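Local coordinates for protein beta-galactosidase (Bacillus circulans, PDB 4MAD) that probably hydrolyses terminal, non-reducing beta-D-galactose residues of beta-D-galactosides, as a member of glycoside hydrolase family 35, at residues 204-210 and 233-237; 272-277 and 335-339; 329-333 and 344-348. All coordinates share one frame; numbering follows the deposited sequence.

Contact 1 of 3, residues 204-210 and 233-237; sequences PEPSMLS and QLKQY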
loop_
_atom_site.group_PDB
_atom_site.type_symbol
_atom_site.label_atom_id
_atom_site.label_comp_id
_atom_site.label_asym_id
_atom_site.label_seq_id
_atom_site.Cartn_x
_atom_site.Cartn_y
_atom_site.Cartn_z
ATOM N N PRO A 204 16.773 9.033 -13.271
ATOM C CA PRO A 204 17.741 9.408 -14.293
ATOM C C PRO A 204 18.884 10.215 -13.726
ATOM O O PRO A 204 19.012 11.332 -14.070
ATOM C CB PRO A 204 16.928 10.321 -15.213
ATOM C CG PRO A 204 15.892 10.855 -14.418
ATOM C CD PRO A 204 15.576 9.852 -13.337
ATOM N N GLU A 205 19.670 9.628 -12.853
ATOM C CA GLU A 205 20.729 10.335 -12.161
ATOM C C GLU A 205 21.883 9.390 -12.160
ATOM O O GLU A 205 21.698 8.227 -12.060
ATOM C CB GLU A 205 20.301 10.685 -10.728
ATOM C CG GLU A 205 19.105 11.535 -10.725
ATOM C CD GLU A 205 18.473 11.792 -9.373
ATOM O OE1 GLU A 205 19.173 11.884 -8.393
ATOM O OE2 GLU A 205 17.236 11.947 -9.355
ATOM N N PRO A 206 23.080 9.919 -12.207
ATOM C CA PRO A 206 24.218 9.043 -12.330
ATOM C C PRO A 206 24.321 8.036 -11.190
ATOM O O PRO A 206 24.574 6.903 -11.432
ATOM C CB PRO A 206 25.395 10.023 -12.304
ATOM C CG PRO A 206 24.898 11.183 -12.858
ATOM C CD PRO A 206 23.459 11.300 -12.507
ATOM N N SER A 207 24.087 8.457 -9.971
ATOM C CA SER A 207 24.195 7.524 -8.869
ATOM C C SER A 207 23.194 6.396 -9.058
ATOM O O SER A 207 23.476 5.285 -8.815
ATOM C CB SER A 207 23.952 8.197 -7.536
ATOM O OG SER A 207 22.631 8.591 -7.408
ATOM N N MET A 208 21.984 6.737 -9.440
ATOM C CA MET A 208 20.962 5.723 -9.595
ATOM C C MET A 208 21.196 4.739 -10.737
ATOM O O MET A 208 20.962 3.596 -10.632
ATOM C CB MET A 208 19.590 6.373 -9.715
ATOM C CG MET A 208 19.261 7.207 -8.514
ATOM S SD MET A 208 17.811 8.188 -8.851
ATOM C CE MET A 208 17.464 8.822 -7.226
ATOM N N LEU A 209 21.590 5.269 -11.859
ATOM C CA LEU A 209 21.926 4.452 -12.986
ATOM C C LEU A 209 23.163 3.579 -12.726
ATOM O O LEU A 209 23.210 2.454 -13.110
ATOM C CB LEU A 209 22.135 5.303 -14.217
ATOM C CG LEU A 209 20.911 6.083 -14.619
ATOM C CD1 LEU A 209 21.273 7.116 -15.578
ATOM C CD2 LEU A 209 19.978 5.109 -15.278
ATOM N N SER A 210 24.166 4.135 -12.086
ATOM C CA SER A 210 25.314 3.296 -11.776
ATOM C C SER A 210 24.945 2.165 -10.819
ATOM O O SER A 210 25.363 1.076 -10.968
ATOM C CB SER A 210 26.503 4.081 -11.209
ATOM O OG SER A 210 26.912 5.099 -12.038
ATOM N N GLN A 233 20.216 11.693 -19.921
ATOM C CA GLN A 233 20.986 11.026 -18.894
ATOM C C GLN A 233 21.051 9.554 -19.129
ATOM O O GLN A 233 22.082 9.001 -19.069
ATOM C CB GLN A 233 20.396 11.253 -17.524
ATOM C CG GLN A 233 21.049 12.302 -16.807
ATOM C CD GLN A 233 22.472 11.963 -16.447
ATOM O OE1 GLN A 233 23.046 11.021 -16.909
ATOM N NE2 GLN A 233 23.005 12.715 -15.647
ATOM N N LEU A 234 19.920 8.972 -19.466
ATOM C CA LEU A 234 19.847 7.572 -19.782
ATOM C C LEU A 234 20.744 7.239 -20.962
ATOM O O LEU A 234 21.482 6.317 -20.894
ATOM C CB LEU A 234 18.430 7.154 -20.104
ATOM C CG LEU A 234 18.165 5.763 -20.649
ATOM C CD1 LEU A 234 18.704 4.778 -19.731
ATOM C CD2 LEU A 234 16.777 5.492 -20.936
ATOM N N LYS A 235 20.740 8.071 -21.983
ATOM C CA LYS A 235 21.574 7.830 -23.143
ATOM C C LYS A 235 23.095 7.840 -22.906
ATOM O O LYS A 235 23.832 7.269 -23.662
ATOM C CB LYS A 235 21.159 8.720 -24.305
ATOM C CG LYS A 235 19.880 8.256 -24.911
ATOM C CD LYS A 235 19.633 8.855 -26.217
ATOM C CE LYS A 235 18.770 9.989 -26.062
ATOM N NZ LYS A 235 18.678 10.818 -27.243
ATOM N N GLN A 236 23.533 8.468 -21.839
ATOM C CA GLN A 236 24.904 8.351 -21.417
ATOM C C GLN A 236 25.314 6.973 -21.013
ATOM O O GLN A 236 26.443 6.636 -21.127
ATOM C CB GLN A 236 25.253 9.327 -20.350
ATOM C CG GLN A 236 24.931 10.648 -20.760
ATOM C CD GLN A 236 25.969 11.558 -20.407
ATOM O OE1 GLN A 236 26.099 11.923 -19.274
ATOM N NE2 GLN A 236 26.770 11.924 -21.370
ATOM N N TYR A 237 24.408 6.239 -20.448
ATOM C CA TYR A 237 24.656 4.883 -20.064
ATOM C C TYR A 237 24.184 3.820 -21.064
ATOM O O TYR A 237 24.607 2.712 -21.012
ATOM C CB TYR A 237 24.038 4.619 -18.683
ATOM C CG TYR A 237 24.633 5.418 -17.559
ATOM C CD1 TYR A 237 25.451 4.822 -16.645
ATOM C CD2 TYR A 237 24.357 6.736 -17.404
ATOM C CE1 TYR A 237 25.989 5.512 -15.653
ATOM C CE2 TYR A 237 24.913 7.450 -16.420
ATOM C CZ TYR A 237 25.725 6.838 -15.540
ATOM O OH TYR A 237 26.263 7.518 -14.491
#

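Contact 2 of 3, residues 272-277 and 335-339; sequences LEEILK and VFEKY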
loop_
_atom_site.group_PDB
_atom_site.type_symbol
_atom_site.label_atom_id
_atom_site.label_comp_id
_atom_site.label_asym_id
_atom_site.label_seq_id
_atom_site.Cartn_x
_atom_site.Cartn_y
_atom_site.Cartn_z
ATOM N N LEU A 272 3.923 14.416 -21.559
ATOM C CA LEU A 272 3.663 13.251 -22.345
ATOM C C LEU A 272 4.135 13.482 -23.774
ATOM O O LEU A 272 4.731 12.660 -24.349
ATOM C CB LEU A 272 2.177 12.940 -22.349
ATOM C CG LEU A 272 1.694 11.849 -23.291
ATOM C CD1 LEU A 272 2.405 10.641 -22.992
ATOM C CD2 LEU A 272 0.280 11.627 -23.175
ATOM N N GLU A 273 3.840 14.647 -24.320
ATOM C CA GLU A 273 4.268 15.001 -25.667
ATOM C C GLU A 273 5.779 14.989 -25.739
ATOM O O GLU A 273 6.342 14.530 -26.678
ATOM C CB GLU A 273 3.751 16.370 -26.082
ATOM C CG GLU A 273 2.313 16.412 -26.392
ATOM C CD GLU A 273 2.041 16.077 -27.846
ATOM O OE1 GLU A 273 2.971 15.691 -28.535
ATOM O OE2 GLU A 273 0.915 16.203 -28.275
ATOM N N GLU A 274 6.421 15.462 -24.684
ATOM C CA GLU A 274 7.860 15.502 -24.648
ATOM C C GLU A 274 8.362 14.086 -24.783
ATOM O O GLU A 274 9.325 13.852 -25.400
ATOM C CB GLU A 274 8.361 16.135 -23.350
ATOM C CG GLU A 274 9.661 16.829 -23.437
ATOM C CD GLU A 274 10.252 17.255 -22.066
ATOM O OE1 GLU A 274 9.592 17.101 -21.033
ATOM O OE2 GLU A 274 11.385 17.722 -22.064
ATOM N N ILE A 275 7.712 13.176 -24.114
ATOM C CA ILE A 275 8.131 11.810 -24.163
ATOM C C ILE A 275 7.920 11.221 -25.539
ATOM O O ILE A 275 8.774 10.606 -26.069
ATOM C CB ILE A 275 7.350 10.953 -23.165
ATOM C CG1 ILE A 275 7.735 11.342 -21.748
ATOM C CG2 ILE A 275 7.554 9.505 -23.425
ATOM C CD1 ILE A 275 6.987 10.651 -20.673
ATOM N N LEU A 276 6.732 11.400 -26.055
ATOM C CA LEU A 276 6.321 10.741 -27.278
ATOM C C LEU A 276 7.121 11.212 -28.511
ATOM O O LEU A 276 7.395 10.451 -29.388
ATOM C CB LEU A 276 4.811 10.854 -27.459
ATOM C CG LEU A 276 3.923 10.269 -26.371
ATOM C CD1 LEU A 276 2.481 10.539 -26.646
ATOM C CD2 LEU A 276 4.163 8.806 -26.332
ATOM N N LYS A 277 7.430 12.491 -28.530
ATOM C CA LYS A 277 8.125 13.142 -29.641
ATOM C C LYS A 277 9.539 12.588 -29.776
ATOM O O LYS A 277 10.122 12.671 -30.775
ATOM C CB LYS A 277 8.137 14.654 -29.487
ATOM C CG LYS A 277 6.802 15.353 -29.748
ATOM C CD LYS A 277 7.016 16.758 -30.284
ATOM C CE LYS A 277 5.752 17.549 -30.513
ATOM N NZ LYS A 277 5.048 17.754 -29.260
ATOM N N VAL A 335 -4.059 12.959 -26.962
ATOM C CA VAL A 335 -2.691 12.897 -27.335
ATOM C C VAL A 335 -2.340 11.568 -27.985
ATOM O O VAL A 335 -1.722 11.530 -28.981
ATOM C CB VAL A 335 -1.766 13.120 -26.171
ATOM C CG1 VAL A 335 -0.401 12.906 -26.570
ATOM C CG2 VAL A 335 -1.928 14.481 -25.611
ATOM N N PHE A 336 -2.828 10.495 -27.430
ATOM C CA PHE A 336 -2.507 9.200 -27.969
ATOM C C PHE A 336 -2.966 9.130 -29.419
ATOM O O PHE A 336 -2.304 8.589 -30.227
ATOM C CB PHE A 336 -3.143 8.071 -27.168
ATOM C CG PHE A 336 -2.455 7.735 -25.878
ATOM C CD1 PHE A 336 -1.259 8.279 -25.503
ATOM C CD2 PHE A 336 -3.025 6.836 -25.035
ATOM C CE1 PHE A 336 -0.682 7.911 -24.333
ATOM C CE2 PHE A 336 -2.438 6.507 -23.893
ATOM C CZ PHE A 336 -1.289 7.050 -23.537
ATOM N N GLU A 337 -4.080 9.750 -29.724
ATOM C CA GLU A 337 -4.635 9.723 -31.050
ATOM C C GLU A 337 -3.711 10.356 -32.092
ATOM O O GLU A 337 -3.740 9.980 -33.198
ATOM C CB GLU A 337 -6.028 10.315 -31.080
ATOM C CG GLU A 337 -7.043 9.489 -30.420
ATOM C CD GLU A 337 -8.456 9.956 -30.719
ATOM O OE1 GLU A 337 -8.833 11.017 -30.248
ATOM O OE2 GLU A 337 -9.178 9.269 -31.462
ATOM N N LYS A 338 -2.902 11.313 -31.715
ATOM C CA LYS A 338 -1.883 11.851 -32.598
ATOM C C LYS A 338 -0.816 10.852 -33.001
ATOM O O LYS A 338 -0.179 11.029 -33.974
ATOM C CB LYS A 338 -1.185 13.038 -32.003
ATOM C CG LYS A 338 -2.021 14.164 -31.777
ATOM C CD LYS A 338 -1.304 15.245 -31.025
ATOM C CE LYS A 338 -0.059 15.713 -31.680
ATOM N NZ LYS A 338 0.549 16.898 -30.962
ATOM N N TYR A 339 -0.594 9.857 -32.172
ATOM C CA TYR A 339 0.524 8.954 -32.320
ATOM C C TYR A 339 0.187 7.492 -32.616
ATOM O O TYR A 339 1.012 6.769 -33.024
ATOM C CB TYR A 339 1.451 9.060 -31.135
ATOM C CG TYR A 339 1.991 10.444 -30.921
ATOM C CD1 TYR A 339 3.061 10.898 -31.631
ATOM C CD2 TYR A 339 1.439 11.286 -30.010
ATOM C CE1 TYR A 339 3.548 12.117 -31.440
ATOM C CE2 TYR A 339 1.905 12.514 -29.826
ATOM C CZ TYR A 339 2.982 12.938 -30.552
ATOM O OH TYR A 339 3.487 14.189 -30.400
#

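Contact 3 of 3, residues 329-333 and 344-348; sequences FYAVR and ELNLP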
loop_
_atom_site.group_PDB
_atom_site.type_symbol
_atom_site.label_atom_id
_atom_site.label_comp_id
_atom_site.label_asym_id
_atom_site.label_seq_id
_atom_site.Cartn_x
_atom_site.Cartn_y
_atom_site.Cartn_z
ATOM N N PHE A 329 -8.080 11.686 -18.409
ATOM C CA PHE A 329 -8.263 10.535 -19.266
ATOM C C PHE A 329 -8.553 10.955 -20.712
ATOM O O PHE A 329 -7.905 10.515 -21.593
ATOM C CB PHE A 329 -9.438 9.739 -18.737
ATOM C CG PHE A 329 -9.883 8.568 -19.599
ATOM C CD1 PHE A 329 -9.556 7.287 -19.272
ATOM C CD2 PHE A 329 -10.673 8.748 -20.679
ATOM C CE1 PHE A 329 -9.977 6.247 -20.033
ATOM C CE2 PHE A 329 -11.092 7.674 -21.419
ATOM C CZ PHE A 329 -10.742 6.447 -21.079
ATOM N N TYR A 330 -9.493 11.861 -20.897
ATOM C CA TYR A 330 -9.776 12.358 -22.245
ATOM C C TYR A 330 -8.594 13.090 -22.871
ATOM O O TYR A 330 -8.342 12.999 -24.019
ATOM C CB TYR A 330 -11.032 13.207 -22.249
ATOM C CG TYR A 330 -12.261 12.391 -21.980
ATOM C CD1 TYR A 330 -12.724 11.481 -22.903
ATOM C CD2 TYR A 330 -12.928 12.492 -20.810
ATOM C CE1 TYR A 330 -13.834 10.740 -22.666
ATOM C CE2 TYR A 330 -14.018 11.781 -20.575
ATOM C CZ TYR A 330 -14.478 10.895 -21.491
ATOM O OH TYR A 330 -15.574 10.194 -21.185
ATOM N N ALA A 331 -7.903 13.849 -22.059
ATOM C CA ALA A 331 -6.794 14.631 -22.518
ATOM C C ALA A 331 -5.653 13.751 -23.059
ATOM O O ALA A 331 -5.092 14.033 -24.089
ATOM C CB ALA A 331 -6.295 15.504 -21.426
ATOM N N VAL A 332 -5.342 12.713 -22.306
ATOM C CA VAL A 332 -4.391 11.698 -22.656
ATOM C C VAL A 332 -4.807 10.873 -23.889
ATOM O O VAL A 332 -4.033 10.589 -24.736
ATOM C CB VAL A 332 -4.135 10.771 -21.457
ATOM C CG1 VAL A 332 -3.444 9.557 -21.850
ATOM C CG2 VAL A 332 -3.396 11.475 -20.420
ATOM N N ARG A 333 -6.076 10.547 -23.997
ATOM C CA ARG A 333 -6.545 9.813 -25.145
ATOM C C ARG A 333 -6.349 10.647 -26.401
ATOM O O ARG A 333 -5.976 10.154 -27.421
ATOM C CB ARG A 333 -7.981 9.440 -25.002
ATOM C CG ARG A 333 -8.525 8.966 -26.274
ATOM C CD ARG A 333 -9.786 8.332 -26.156
ATOM N NE ARG A 333 -9.777 7.025 -26.758
ATOM C CZ ARG A 333 -10.173 6.752 -27.985
ATOM N NH1 ARG A 333 -10.632 7.676 -28.749
ATOM N NH2 ARG A 333 -10.140 5.545 -28.422
ATOM N N GLU A 344 -13.150 3.960 -32.155
ATOM C CA GLU A 344 -14.041 4.893 -31.563
ATOM C C GLU A 344 -14.076 4.543 -30.108
ATOM O O GLU A 344 -13.983 3.414 -29.751
ATOM C CB GLU A 344 -15.424 4.742 -32.122
ATOM C CG GLU A 344 -16.185 6.010 -32.130
ATOM C CD GLU A 344 -17.682 5.859 -32.397
ATOM O OE1 GLU A 344 -18.259 4.773 -32.149
ATOM O OE2 GLU A 344 -18.276 6.852 -32.845
ATOM N N LEU A 345 -14.157 5.559 -29.280
ATOM C CA LEU A 345 -14.153 5.349 -27.859
ATOM C C LEU A 345 -15.446 4.705 -27.478
ATOM O O LEU A 345 -16.490 5.151 -27.864
ATOM C CB LEU A 345 -13.994 6.683 -27.156
ATOM C CG LEU A 345 -14.012 6.822 -25.655
ATOM C CD1 LEU A 345 -12.847 6.159 -25.103
ATOM C CD2 LEU A 345 -13.968 8.266 -25.362
ATOM N N ASN A 346 -15.351 3.630 -26.730
ATOM C CA ASN A 346 -16.502 2.927 -26.233
ATOM C C ASN A 346 -16.275 2.546 -24.776
ATOM O O ASN A 346 -15.468 1.712 -24.478
ATOM C CB ASN A 346 -16.687 1.707 -27.117
ATOM C CG ASN A 346 -17.779 0.808 -26.673
ATOM O OD1 ASN A 346 -18.878 1.216 -26.401
ATOM N ND2 ASN A 346 -17.476 -0.446 -26.644
ATOM N N LEU A 347 -16.958 3.208 -23.873
ATOM C CA LEU A 347 -16.774 2.920 -22.482
ATOM C C LEU A 347 -17.875 2.026 -21.951
ATOM O O LEU A 347 -18.949 2.053 -22.415
ATOM C CB LEU A 347 -16.717 4.198 -21.674
ATOM C CG LEU A 347 -15.511 5.116 -21.802
ATOM C CD1 LEU A 347 -15.777 6.471 -21.341
ATOM C CD2 LEU A 347 -14.333 4.555 -21.116
ATOM N N PRO A 348 -17.585 1.327 -20.880
ATOM C CA PRO A 348 -18.603 0.611 -20.152
ATOM C C PRO A 348 -19.587 1.588 -19.553
ATOM O O PRO A 348 -19.273 2.716 -19.408
ATOM C CB PRO A 348 -17.819 -0.023 -19.021
ATOM C CG PRO A 348 -16.493 -0.042 -19.427
ATOM C CD PRO A 348 -16.262 1.084 -20.308
#

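Contact 1 of 3, residues 204-210 and 233-237
L209 packs over one face of the Y237 ring, crossing it obliquely, and this pair is the tight, buried part of the contact. L209 CB sits 3.9 Å from the centroid of the Y237 ring, only 1° off the ring normal, a textbook CH-pi contact. The branch of the leucine adds a second touch, L209 CD1 to Y237 CD2 (3.6 Å), and the residue also leans on E219 of strand 218-223. L234 backs it from the other helix, resting on E219 and V221.

On the solvent side P206 and S210 are exposed and only lightly covered. The Y237 hydroxyl reaches past the leucine to them, its OH 3.4 Å from P206 CB, with S210 OG nearby. S210 OG folds back on its own helix and bonds P206 O (3.0 Å); S210 N reaches the same oxygen from the opposite face, so this carbonyl accepts two bonds.

Q233 forms a separate flank: bent at chi2 (-67°), it crosses P206 at about a right angle and lays NE2 3.5 Å from P206 CD, while its CG rests near P204 O.

The two helices, 206-210 and 233-237, cross at -40° and belong to consecutive beta-alpha units packed round the outside of a TIM barrel.

Contact 2 of 3, residues 272-277 and 335-339
The Y339 ring has L276 CB over one face, 4.1 Å from the ring centroid, and E273 OE1 at its edge, near the ring plane. The F336 ring is met obliquely by L272 CD2, 4.0 Å from F336 CE1. The carboxylate of E273 is turned 67° from the Y339 ring, and its two oxygens take different partners. OE1 accepts the hydroxyl of Y339, at a separation too short for its exact length to be trusted. K277 NZ also reaches E273 OE1 (3.0 Å), from well above the carboxylate plane, in a salt bridge. K338 NZ meets E273 OE2 (2.8 Å) on the syn side, somewhat out of that plane, in a second one, so the three residues form a salt-bridge network.

A glutamate suits the spot because its chain, bent at chi2 (-88°), swings the acid across to the other helix. With an alanine here, the like charges of K277 and K338 are likely to be left without the carboxylate they share, and the Y339 hydroxyl without its acceptor.

Next to this network, nearer the barrel strands, the contact is apolar. V335 CG1 meets L272 CD2 tip to tip and also lies 3.7 Å from L276 CD1, while L272 and F336 both rest on F284 of strand 281-284. The helices run almost parallel, 16° apart, as neighbours in the outer ring of the (beta/alpha)8 barrel, where they flank its eighth strand.

Contact 3 of 3, residues 329-333 and 344-348
L345 is the bump that fills the main hollow, a dent on helix 329-333 bounded by F329, Y330 and R333. Its CG stands anti to the backbone N (chi1 177°), which carries both methyls toward the helix. L345 CD2 comes in at the edge of the Y330 ring, 3.7 Å from Y330 CE1, and L345 CD1 reaches R333 NE (3.6 Å), with the edge of the F329 ring farther off. The leucine's CB closes over the flat guanidinium of R333, 3.8 Å above the guanidinium plane and over its centre. A leucine fits because one forked side chain can press on two different walls.

The dent owes its shape to its walls. F329 CD2 lies over one face of the Y330 ring, 4.0 Å from its plane, which probably helps to fix how that ring is turned, while R333 runs out straight and then bends at chi3 (-127°). Two nitrogens of its guanidinium are held: NE bonds A57 O of helix 48-58, and NH2 bonds P343 O.

Helices 48-58 and 327-339 are the first and last of the TIM barrel, adjacent because the barrel closes on itself. The chain leaving the barrel for strand 357-366 lies along their seam, L345 also touching A57 and P348 touching D50.

A second, shallower bump is L347. Its two methyls part, CD1 going to Y330 OH (3.7 Å) and CD2 to F329 CZ (4.1 Å), obliquely to the F329 ring. F329 and L347 point past each other in opposite directions.

Contacts 2 and 3 share helix 327-339 and their centres are 15 Å apart: its final residues pack against the preceding barrel helix, and its earlier turn takes up the chain that returns after the helix ends, so their segments alternate along the sequence. Contact 1 stands apart, its centre 24 Å from that of contact 2 and 35 Å from that of contact 3, with nearest atoms about 9 Å and about 20 Å away. It comes nearest the catalytic centre: the side chain of P204 is about 7 Å from that of E171, the predicted proton donor, and about 10 Å from that of E247, the predicted nucleophile. Contacts 2 and 3 lie away from these sites.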